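Local atomic coordinates of 4-oxalocrotonate decarboxylase NahK (Pseudomonas putida, PDB entry 5D2K), a protein that catalyses the metal-assisted decarboxylation of 4-oxalocrotonate (2-oxohex-3-enedioate) to 2-oxopent-4-enoate and carbon dioxide in the breakdown of naphthalene. Residues A[218-223]-A[229-234]. The protein carries 1 engineered substitution. Sequence-based numbering, arbitrary orientation. Where two conformers were deposited one is given.
Sequences AMLANL and EHIPAG. With EDO (1,2-ethanediol), chain H.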
ATOM      1  N   ALA A 218      -1.120   6.444  12.751  1.00 11.87           N
ATOM      2  CA  ALA A 218      -2.214   6.670  13.701  1.00 11.17           C
ATOM      3  C   ALA A 218      -3.553   6.395  13.027  1.00 10.83           C
ATOM      4  O   ALA A 218      -4.425   5.731  13.595  1.00 11.06           O
ATOM      5  CB  ALA A 218      -2.169   8.111  14.254  1.00 10.37           C
ATOM      6  N   MET A 219      -3.702   6.876  11.797  1.00 11.53           N
ATOM      7  CA  MET A 219      -4.945   6.667  11.072  0.61 10.25           C
ATOM      8  C   MET A 219      -5.199   5.179  10.826  1.00 11.54           C
ATOM      9  O   MET A 219      -6.329   4.713  10.950  1.00 10.33           O
ATOM     10  CB  MET A 219      -4.941   7.424   9.750  0.61 12.36           C
ATOM     11  CG  MET A 219      -6.250   7.301   9.014  0.61 12.45           C
ATOM     12  SD  MET A 219      -6.327   8.313   7.540  0.61 14.69           S
ATOM     13  CE  MET A 219      -6.314   9.941   8.289  0.61 11.22           C
ATOM     14  N   LEU A 220      -4.150   4.433  10.488  1.00 11.05           N
ATOM     15  CA  LEU A 220      -4.294   2.995  10.284  1.00  9.50           C
ATOM     16  C   LEU A 220      -4.812   2.315  11.556  1.00  9.15           C
ATOM     17  O   LEU A 220      -5.709   1.469  11.485  1.00 10.73           O
ATOM     18  CB  LEU A 220      -2.961   2.375   9.842  1.00  8.98           C
ATOM     19  CG  LEU A 220      -2.878   0.852   9.707  1.00  8.06           C
ATOM     20  CD1 LEU A 220      -3.859   0.355   8.643  1.00 10.96           C
ATOM     21  CD2 LEU A 220      -1.461   0.448   9.352  1.00 10.00           C
ATOM     22  N   ALA A 221      -4.269   2.683  12.710  1.00 10.37           N
ATOM     23  CA  ALA A 221      -4.739   2.105  13.965  1.00 10.45           C
ATOM     24  C   ALA A 221      -6.226   2.385  14.145  1.00 11.34           C
ATOM     25  O   ALA A 221      -6.998   1.499  14.542  1.00 11.59           O
ATOM     26  CB  ALA A 221      -3.929   2.647  15.163  1.00 10.40           C
ATOM     27  N   ASN A 222      -6.626   3.610  13.833  1.00 10.60           N
ATOM     28  CA  ASN A 222      -8.025   3.994  14.004  1.00 11.23           C
ATOM     29  C   ASN A 222      -8.951   3.267  13.026  1.00 12.67           C
ATOM     30  O   ASN A 222     -10.035   2.824  13.412  1.00 13.34           O
ATOM     31  CB  ASN A 222      -8.156   5.513  13.889  1.00  9.80           C
ATOM     32  CG  ASN A 222      -7.506   6.220  15.072  1.00 10.93           C
ATOM     33  OD1 ASN A 222      -7.433   5.654  16.163  1.00 12.96           O
ATOM     34  ND2 ASN A 222      -7.011   7.436  14.854  1.00 12.69           N
ATOM     35  N   LEU A 223      -8.505   3.095  11.783  1.00 11.26           N
ATOM     36  CA  LEU A 223      -9.303   2.355  10.801  1.00 11.44           C
ATOM     37  C   LEU A 223      -9.465   0.889  11.209  1.00 13.13           C
ATOM     38  O   LEU A 223     -10.557   0.309  11.097  1.00 12.61           O
ATOM     39  CB  LEU A 223      -8.666   2.454   9.409  1.00 10.24           C
ATOM     40  CG  LEU A 223      -8.746   3.834   8.755  1.00 10.30           C
ATOM     41  CD1 LEU A 223      -7.888   3.910   7.499  1.00 13.40           C
ATOM     42  CD2 LEU A 223     -10.205   4.151   8.431  1.00 17.28           C
ATOM     43  N   GLU A 229      -9.722  -4.658  15.246  1.00 12.94           N
ATOM     44  CA  GLU A 229      -8.347  -5.068  14.965  1.00 12.23           C
ATOM     45  C   GLU A 229      -7.364  -4.004  15.434  1.00 11.42           C
ATOM     46  O   GLU A 229      -7.773  -2.880  15.735  1.00 11.55           O
ATOM     47  CB  GLU A 229      -8.155  -5.314  13.467  1.00 13.70           C
ATOM     48  CG  GLU A 229      -9.107  -6.346  12.872  1.00 15.85           C
ATOM     49  CD  GLU A 229      -8.764  -7.773  13.263  1.00 23.45           C
ATOM     50  OE1 GLU A 229      -7.635  -8.026  13.722  1.00 25.11           O
ATOM     51  OE2 GLU A 229      -9.636  -8.650  13.094  1.00 31.47           O
ATOM     52  N   HIS A 230      -6.078  -4.352  15.485  1.00 12.45           N
ATOM     53  CA  HIS A 230      -5.055  -3.372  15.851  1.00 10.96           C
ATOM     54  C   HIS A 230      -3.743  -3.662  15.126  1.00 10.90           C
ATOM     55  O   HIS A 230      -3.665  -4.581  14.303  1.00 11.77           O
ATOM     56  CB  HIS A 230      -4.833  -3.350  17.369  1.00 14.14           C
ATOM     57  CG  HIS A 230      -4.151  -4.571  17.902  1.00 15.67           C
ATOM     58  ND1 HIS A 230      -4.830  -5.745  18.160  1.00 17.35           N
ATOM     59  CD2 HIS A 230      -2.857  -4.803  18.225  1.00 14.89           C
ATOM     60  CE1 HIS A 230      -3.979  -6.644  18.624  1.00 22.95           C
ATOM     61  NE2 HIS A 230      -2.775  -6.100  18.672  1.00 18.68           N
ATOM     62  N   ILE A 231      -2.719  -2.862  15.411  1.00 11.00           N
ATOM     63  CA  ILE A 231      -1.405  -3.094  14.830  1.00 10.92           C
ATOM     64  C   ILE A 231      -0.509  -3.803  15.829  1.00 11.34           C
ATOM     65  O   ILE A 231      -0.073  -3.198  16.801  1.00 10.83           O
ATOM     66  CB  ILE A 231      -0.723  -1.774  14.418  1.00  9.39           C
ATOM     67  CG1 ILE A 231      -1.681  -0.876  13.628  1.00 11.59           C
ATOM     68  CG2 ILE A 231       0.544  -2.059  13.610  1.00 10.22           C
ATOM     69  CD1 ILE A 231      -1.087   0.512  13.337  1.00 10.37           C
ATOM     70  N   PRO A 232      -0.233  -5.095  15.613  1.00 10.94           N
ATOM     71  CA  PRO A 232       0.666  -5.781  16.551  1.00 10.61           C
ATOM     72  C   PRO A 232       2.093  -5.227  16.523  1.00 12.15           C
ATOM     73  O   PRO A 232       2.530  -4.650  15.521  1.00 12.39           O
ATOM     74  CB  PRO A 232       0.636  -7.240  16.059  1.00 15.86           C
ATOM     75  CG  PRO A 232      -0.631  -7.350  15.255  1.00 16.11           C
ATOM     76  CD  PRO A 232      -0.784  -6.011  14.597  1.00 11.55           C
ATOM     77  N   ALA A 233       2.814  -5.379  17.628  1.00 12.66           N
ATOM     78  CA  ALA A 233       4.242  -5.081  17.626  1.00 10.52           C
ATOM     79  C   ALA A 233       4.922  -5.869  16.522  1.00 12.26           C
ATOM     80  O   ALA A 233       4.576  -7.029  16.271  1.00 13.02           O
ATOM     81  CB  ALA A 233       4.862  -5.421  18.972  1.00 13.05           C
ATOM     82  N   GLY A 234       5.883  -5.233  15.862  1.00 11.12           N
ATOM     83  CA  GLY A 234       6.676  -5.894  14.842  1.00 14.35           C
ATOM     84  C   GLY A 234       6.091  -5.815  13.449  1.00 15.71           C
ATOM     85  O   GLY A 234       6.520  -6.540  12.555  1.00 17.23           O
TER
HETATM   86  C1  EDO H 306     -12.381  -0.703   8.325  1.00 21.14           C
HETATM   87  O1  EDO H 306     -11.330  -1.300   9.115  1.00 14.17           O
HETATM   88  C2  EDO H 306     -12.115   0.783   8.087  1.00 26.54           C
HETATM   89  O2  EDO H 306     -13.332   1.437   7.682  1.00 28.79           O
HETATM   90  O   HOH W   1      -6.598  -0.455  16.463  1.00 12.83           O
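The helix at A221 passes beside the loop at I231; the nearest CA atoms are those of A221 and H230, 5.8 Å apart. Residues 218-223 belong to helix 213-225. Residues 229-234 form the extended loop that follows, on the way to strand 236-238. No direct hydrogen bond joins the segments. Instead a water donates to both backbone carbonyls, 2.8 Å from A221 O and 2.8 Å from E229 O. The segments are part of a helix-loop-strand connection in the FAA hydrolase C-terminal family region. I231 makes the apolar contact. Its CB points toward the helix, and CG1 lies anti to the carbonyl carbon (chi1 -47°). The nearly straight chain beyond, chi2 174°, brings CD1 against the helix, where it meets both L220 and A221. I231 CD1 lies 4.0 Å from A221 CB and 3.9 Å from A221 N. L220 CD2 is 4.0 Å from I231 CD1. The L220 side chain is about 10 Å from that of E116, a magnesium ligand, and about 12 Å from the bound 2-oxoadipate. I237 of strand 236-238 touches both L220 and I231. L220 also packs on L68 and M70 of strand 65-71, while backbone hydrogen bonding links I231 to L125.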